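Local coordinates for protein reducing end xylose-releasing exo-oligoxylanase (Paenibacillus barengoltzii G22, PDB 5YXT) that probably hydrolyses xylo-oligosaccharides in xylan breakdown, releasing xylose from their reducing ends, as a glycoside hydrolase of family 8, at residues Q84-F87 / D88-K92; Y263-A266 / A267-L271. All blocks are in the same frame, centred on the assembly; numbering follows the deposited sequence.

Contact 1: Q84-F87 / D88-K92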
ATOM      1  N   GLN C  84       3.244 -42.930   3.064  1.00 23.40           N
ATOM      2  CA  GLN C  84       3.247 -43.690   4.307  1.00 20.73           C
ATOM      3  C   GLN C  84       4.584 -44.366   4.550  1.00 21.13           C
ATOM      4  O   GLN C  84       4.989 -44.528   5.705  1.00 21.28           O
ATOM      5  CB  GLN C  84       2.126 -44.730   4.283  1.00 19.77           C
ATOM      6  CG  GLN C  84       1.900 -45.391   5.628  1.00 24.69           C
ATOM      7  CD  GLN C  84       0.667 -46.274   5.631  1.00 28.61           C
ATOM      8  OE1 GLN C  84       0.196 -46.713   6.682  1.00 32.69           O
ATOM      9  NE2 GLN C  84       0.137 -46.537   4.452  1.00 20.59           N
ATOM     10  N   ASP C  85       5.281 -44.772   3.480  1.00 21.70           N
ATOM     11  CA  ASP C  85       6.569 -45.426   3.659  1.00 23.63           C
ATOM     12  C   ASP C  85       7.562 -44.507   4.364  1.00 19.84           C
ATOM     13  O   ASP C  85       8.246 -44.928   5.301  1.00 22.93           O
ATOM     14  CB  ASP C  85       7.114 -45.906   2.306  1.00 27.50           C
ATOM     15  CG  ASP C  85       7.190 -44.798   1.257  1.00 33.06           C
ATOM     16  OD1 ASP C  85       6.309 -43.894   1.231  1.00 33.12           O
ATOM     17  OD2 ASP C  85       8.146 -44.843   0.444  1.00 37.89           O
ATOM     18  N   VAL C  86       7.653 -43.243   3.939  1.00 20.41           N
ATOM     19  CA  VAL C  86       8.538 -42.299   4.622  1.00 19.06           C
ATOM     20  C   VAL C  86       8.052 -42.050   6.046  1.00 15.83           C
ATOM     21  O   VAL C  86       8.835 -42.072   6.999  1.00 17.46           O
ATOM     22  CB  VAL C  86       8.644 -40.983   3.831  1.00 21.33           C
ATOM     23  CG1 VAL C  86       9.325 -39.907   4.683  1.00 19.97           C
ATOM     24  CG2 VAL C  86       9.397 -41.200   2.534  1.00 23.07           C
ATOM     25  N   PHE C  87       6.749 -41.827   6.207  1.00 17.11           N
ATOM     26  CA  PHE C  87       6.167 -41.643   7.533  1.00 16.16           C
ATOM     27  C   PHE C  87       6.558 -42.772   8.477  1.00 17.32           C
ATOM     28  O   PHE C  87       7.038 -42.523   9.587  1.00 17.41           O
ATOM     29  CB  PHE C  87       4.643 -41.540   7.414  1.00 17.48           C
ATOM     30  CG  PHE C  87       3.957 -41.181   8.709  1.00 17.81           C
ATOM     31  CD1 PHE C  87       3.768 -42.130   9.692  1.00 15.06           C
ATOM     32  CD2 PHE C  87       3.513 -39.876   8.940  1.00 17.61           C
ATOM     33  CE1 PHE C  87       3.146 -41.801  10.899  1.00 17.02           C
ATOM     34  CE2 PHE C  87       2.883 -39.547  10.131  1.00 15.96           C
ATOM     35  CZ  PHE C  87       2.703 -40.510  11.113  1.00 15.39           C
ATOM     36  N   ASP C  88       6.375 -44.028   8.045  1.00 16.27           N
ATOM     37  CA  ASP C  88       6.621 -45.147   8.948  1.00 18.44           C
ATOM     38  C   ASP C  88       8.102 -45.307   9.264  1.00 19.97           C
ATOM     39  O   ASP C  88       8.463 -45.655  10.395  1.00 19.37           O
ATOM     40  CB  ASP C  88       6.059 -46.439   8.353  1.00 22.06           C
ATOM     41  CG  ASP C  88       4.548 -46.536   8.487  1.00 25.97           C
ATOM     42  OD1 ASP C  88       3.951 -45.680   9.178  1.00 24.52           O
ATOM     43  OD2 ASP C  88       3.946 -47.474   7.914  1.00 22.78           O
ATOM     44  N   ARG C  89       8.973 -45.030   8.296  1.00 20.12           N
ATOM     45  CA  ARG C  89      10.405 -45.097   8.553  1.00 17.22           C
ATOM     46  C   ARG C  89      10.815 -44.095   9.625  1.00 17.39           C
ATOM     47  O   ARG C  89      11.558 -44.432  10.555  1.00 17.81           O
ATOM     48  CB  ARG C  89      11.170 -44.859   7.250  1.00 18.76           C
ATOM     49  CG  ARG C  89      11.231 -46.083   6.322  1.00 22.02           C
ATOM     50  CD  ARG C  89      11.750 -45.684   4.949  1.00 25.14           C
ATOM     51  NE  ARG C  89      12.001 -46.818   4.058  1.00 25.68           N
ATOM     52  CZ  ARG C  89      13.113 -47.550   4.058  1.00 30.46           C
ATOM     53  NH1 ARG C  89      13.243 -48.556   3.193  1.00 27.91           N
ATOM     54  NH2 ARG C  89      14.090 -47.295   4.929  1.00 28.46           N
ATOM     55  N   ILE C  90      10.337 -42.851   9.514  1.00 15.74           N
ATOM     56  CA  ILE C  90      10.673 -41.831  10.510  1.00 16.37           C
ATOM     57  C   ILE C  90      10.117 -42.221  11.874  1.00 15.77           C
ATOM     58  O   ILE C  90      10.822 -42.194  12.891  1.00 17.38           O
ATOM     59  CB  ILE C  90      10.150 -40.450  10.068  1.00 17.74           C
ATOM     60  CG1 ILE C  90      10.764 -40.032   8.718  1.00 18.33           C
ATOM     61  CG2 ILE C  90      10.438 -39.403  11.146  1.00 15.08           C
ATOM     62  CD1 ILE C  90      10.259 -38.654   8.188  1.00 16.24           C
ATOM     63  N   TRP C  91       8.843 -42.603  11.910  1.00 17.04           N
ATOM     64  CA  TRP C  91       8.216 -42.969  13.172  1.00 16.83           C
ATOM     65  C   TRP C  91       8.907 -44.169  13.805  1.00 15.99           C
ATOM     66  O   TRP C  91       9.047 -44.231  15.027  1.00 19.64           O
ATOM     67  CB  TRP C  91       6.733 -43.243  12.954  1.00 15.87           C
ATOM     68  CG  TRP C  91       5.992 -43.620  14.211  1.00 17.83           C
ATOM     69  CD1 TRP C  91       5.247 -44.755  14.411  1.00 18.84           C
ATOM     70  CD2 TRP C  91       5.923 -42.877  15.441  1.00 17.10           C
ATOM     71  NE1 TRP C  91       4.725 -44.762  15.678  1.00 16.95           N
ATOM     72  CE2 TRP C  91       5.123 -43.626  16.334  1.00 17.44           C
ATOM     73  CE3 TRP C  91       6.466 -41.662  15.875  1.00 17.49           C
ATOM     74  CZ2 TRP C  91       4.848 -43.197  17.637  1.00 18.55           C
ATOM     75  CZ3 TRP C  91       6.191 -41.231  17.173  1.00 18.76           C
ATOM     76  CH2 TRP C  91       5.390 -42.006  18.041  1.00 20.10           C
ATOM     77  N   LYS C  92       9.391 -45.110  12.988  1.00 20.68           N
ATOM     78  CA  LYS C  92      10.076 -46.281  13.533  1.00 19.84           C
ATOM     79  C   LYS C  92      11.386 -45.892  14.200  1.00 21.14           C
ATOM     80  O   LYS C  92      11.676 -46.330  15.319  1.00 20.35           O
ATOM     81  CB  LYS C  92      10.324 -47.317  12.432  1.00 21.20           C
ATOM     82  CG  LYS C  92      10.849 -48.672  12.950  1.00 22.02           C
ATOM     83  CD  LYS C  92      10.211 -49.058  14.281  1.00 26.25           C
ATOM     84  CE  LYS C  92      10.121 -50.570  14.467  1.00 33.33           C
ATOM     85  NZ  LYS C  92       9.682 -50.931  15.856  1.00 35.64           N
TER
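Four consecutive alpha-helical i to i+4 bonds join Gln84-Phe87 to Asp88-Trp91, from Asp88 N to Gln84 O at 2.8 Å through to Trp91 N to Phe87 O at 2.9 Å. Two side-chain pairs one turn apart, Gln84 with Asp88 and Val86 with Ile90, carry most of the contact. The carboxylate of Asp88 lies across the stem of Gln84, with OD2 of Asp88 3.7 Å from CG of Gln84. The Gln84 amide and this carboxylate are turned 62° apart. Arg146 NH2 joins them by a salt bridge to Asp88 OD2 and a hydrogen bond to Gln84 OE1, while Tyr152 OH bonds to Asp88 OD1 and Gln84 OE1. Asp88 OD1 lies near the plane of the Phe87 ring at its edge, 3.6 Å from Phe87 CD1. With an alanine at Asp88, Arg146 would probably lose this carboxylate and Tyr152 OH one of its partners. On another side of the helix, CG1 of Val86 is 3.8 Å from CD1 of Ile90. Val86 CG1 reaches forward because it stands anti to the backbone N (chi1 168°). This apolar pair packs on Tyr48 of strand 48-51, while Phe87 and Trp91 face helices 68-80 and 126-143.

Contact 2: Y263-A266 / A267-L271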
ATOM      1  N   TYR C 263      10.200 -17.228  13.887  1.00 14.42           N
ATOM      2  CA  TYR C 263       9.706 -17.118  12.520  1.00 12.85           C
ATOM      3  C   TYR C 263       8.416 -17.900  12.346  1.00 13.00           C
ATOM      4  O   TYR C 263       7.549 -17.513  11.556  1.00 12.65           O
ATOM      5  CB  TYR C 263      10.739 -17.634  11.522  1.00 15.40           C
ATOM      6  CG  TYR C 263      12.102 -16.961  11.568  1.00 15.70           C
ATOM      7  CD1 TYR C 263      12.297 -15.752  12.235  1.00 14.36           C
ATOM      8  CD2 TYR C 263      13.187 -17.537  10.914  1.00 13.92           C
ATOM      9  CE1 TYR C 263      13.558 -15.158  12.275  1.00 13.87           C
ATOM     10  CE2 TYR C 263      14.429 -16.948  10.944  1.00 14.57           C
ATOM     11  CZ  TYR C 263      14.610 -15.761  11.624  1.00 15.55           C
ATOM     12  OH  TYR C 263      15.852 -15.178  11.648  1.00 15.24           O
ATOM     13  N   ARG C 264       8.256 -18.981  13.099  1.00 13.76           N
ATOM     14  CA  ARG C 264       7.107 -19.840  12.882  1.00 14.20           C
ATOM     15  C   ARG C 264       5.799 -19.202  13.334  1.00 14.08           C
ATOM     16  O   ARG C 264       4.738 -19.648  12.895  1.00 14.85           O
ATOM     17  CB  ARG C 264       7.327 -21.181  13.581  1.00 16.35           C
ATOM     18  CG  ARG C 264       8.451 -21.991  12.939  1.00 16.44           C
ATOM     19  CD  ARG C 264       8.774 -23.209  13.780  1.00 24.26           C
ATOM     20  NE  ARG C 264       9.223 -22.843  15.123  1.00 22.66           N
ATOM     21  CZ  ARG C 264       9.932 -23.641  15.912  1.00 25.65           C
ATOM     22  NH1 ARG C 264      10.279 -24.852  15.494  1.00 30.30           N
ATOM     23  NH2 ARG C 264      10.294 -23.230  17.119  1.00 27.15           N
ATOM     24  N   VAL C 265       5.847 -18.150  14.155  1.00 12.64           N
ATOM     25  CA  VAL C 265       4.608 -17.557  14.655  1.00 13.42           C
ATOM     26  C   VAL C 265       3.737 -17.093  13.492  1.00 13.96           C
ATOM     27  O   VAL C 265       2.547 -17.420  13.418  1.00 14.67           O
ATOM     28  CB  VAL C 265       4.915 -16.406  15.628  1.00 15.37           C
ATOM     29  CG1 VAL C 265       3.659 -15.592  15.872  1.00 14.88           C
ATOM     30  CG2 VAL C 265       5.482 -16.954  16.951  1.00 11.38           C
ATOM     31  N   ALA C 266       4.330 -16.361  12.544  1.00 13.24           N
ATOM     32  CA  ALA C 266       3.556 -15.845  11.416  1.00 14.31           C
ATOM     33  C   ALA C 266       2.915 -16.970  10.617  1.00 14.07           C
ATOM     34  O   ALA C 266       1.753 -16.862  10.192  1.00 15.46           O
ATOM     35  CB  ALA C 266       4.447 -15.000  10.508  1.00 14.95           C
ATOM     36  N   ALA C 267       3.663 -18.053  10.396  1.00 13.18           N
ATOM     37  CA  ALA C 267       3.130 -19.189   9.652  1.00 15.76           C
ATOM     38  C   ALA C 267       1.990 -19.852  10.408  1.00 14.02           C
ATOM     39  O   ALA C 267       0.975 -20.227   9.802  1.00 14.37           O
ATOM     40  CB  ALA C 267       4.246 -20.198   9.366  1.00 15.60           C
ATOM     41  N   ASN C 268       2.137 -19.987  11.733  1.00 15.09           N
ATOM     42  CA  ASN C 268       1.080 -20.567  12.563  1.00 14.03           C
ATOM     43  C   ASN C 268      -0.203 -19.746  12.499  1.00 13.30           C
ATOM     44  O   ASN C 268      -1.302 -20.308  12.482  1.00 14.15           O
ATOM     45  CB  ASN C 268       1.551 -20.685  14.021  1.00 12.16           C
ATOM     46  CG  ASN C 268       2.705 -21.660  14.192  1.00 16.22           C
ATOM     47  OD1 ASN C 268       2.892 -22.558  13.369  1.00 17.54           O
ATOM     48  ND2 ASN C 268       3.490 -21.485  15.265  1.00 13.98           N
ATOM     49  N   LEU C 269      -0.087 -18.413  12.537  1.00 15.04           N
ATOM     50  CA  LEU C 269      -1.271 -17.563  12.429  1.00 14.95           C
ATOM     51  C   LEU C 269      -1.950 -17.741  11.080  1.00 13.73           C
ATOM     52  O   LEU C 269      -3.188 -17.793  10.996  1.00 16.29           O
ATOM     53  CB  LEU C 269      -0.893 -16.093  12.634  1.00 13.56           C
ATOM     54  CG  LEU C 269      -0.267 -15.733  13.979  1.00 14.09           C
ATOM     55  CD1 LEU C 269       0.231 -14.295  13.982  1.00 20.45           C
ATOM     56  CD2 LEU C 269      -1.273 -15.965  15.078  1.00 17.61           C
ATOM     57  N   GLY C 270      -1.154 -17.808  10.011  1.00 13.78           N
ATOM     58  CA  GLY C 270      -1.716 -18.065   8.699  1.00 13.28           C
ATOM     59  C   GLY C 270      -2.453 -19.389   8.648  1.00 15.69           C
ATOM     60  O   GLY C 270      -3.551 -19.475   8.087  1.00 15.06           O
ATOM     61  N   LEU C 271      -1.875 -20.437   9.252  1.00 12.55           N
ATOM     62  CA  LEU C 271      -2.515 -21.752   9.165  1.00 14.77           C
ATOM     63  C   LEU C 271      -3.748 -21.827  10.054  1.00 16.17           C
ATOM     64  O   LEU C 271      -4.774 -22.382   9.640  1.00 16.64           O
ATOM     65  CB  LEU C 271      -1.541 -22.877   9.511  1.00 14.90           C
ATOM     66  CG  LEU C 271      -2.051 -24.277   9.136  1.00 14.17           C
ATOM     67  CD1 LEU C 271      -2.340 -24.370   7.651  1.00 15.79           C
ATOM     68  CD2 LEU C 271      -1.108 -25.398   9.563  1.00 15.75           C
TER
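Val265 and Leu269 run side by side and point the same way, one helical turn apart. CG1 of Val265 comes within 4.1 Å of CD1 of Leu269. CG of Leu269 also lies 3.3 Å from the carbonyl oxygen of Val265, because chi1 of -60° sets this carbon beside its own backbone N. Val265 O accepts the bond from Leu269 N at 2.9 Å, nearly in line with the carbonyl bond. Asn268 folds back in a similar way over the preceding turn. Asn268 CG is 3.1 Å from Arg264 O, which accepts a 2.9 Å bond from Asn268 N. The Asn268 amide lies over this oxygen: ND2 of Asn268 is 3.2 Å from Arg264 O but at a poor angle for a bond, and its weak hydrogen bond goes to Ser195 O. Gly270 N closes the next turn on Ala266 O at 3.1 Å. These turns belong to helix 263-276, consistent with a helix of the (alpha/alpha)6 barrel known for glycoside hydrolase family 8. At the small residues other helices come close: Ala266 touches Ile289 of helix 281-294, which Leu269 also meets at Ala285 and Val286, and Ala267 touches Thr324 and Met327 of helix 318-327. Further out, three hydrogen bonds hold the Arg264 guanidinium in place, from NE to Asp261 O, NH1 to Tyr73 OH and NH2 to Ser195 OG.

From the N terminus the chain passes three helices, then strands 48-51, 55-60 and 65-67 and helix 68-80, before contact 1 at the start of helix 84-98. Contact 2 opens only much later, at helix 263-276. Each contact is local to one helix and closes no loop, and the two follow in series without nesting or crossing. Their centres lie about 26 Å apart, with nearest atoms about 15 Å apart. Contact 1 links its helix to the strand region, helix 126-143 and the loop of Phe150. Contact 2 lies nearer the chain centre, among helices 281-294 and 318-327. Helix 68-80 reaches both: Met75 touches Phe87, while Tyr73 bonds to Arg264.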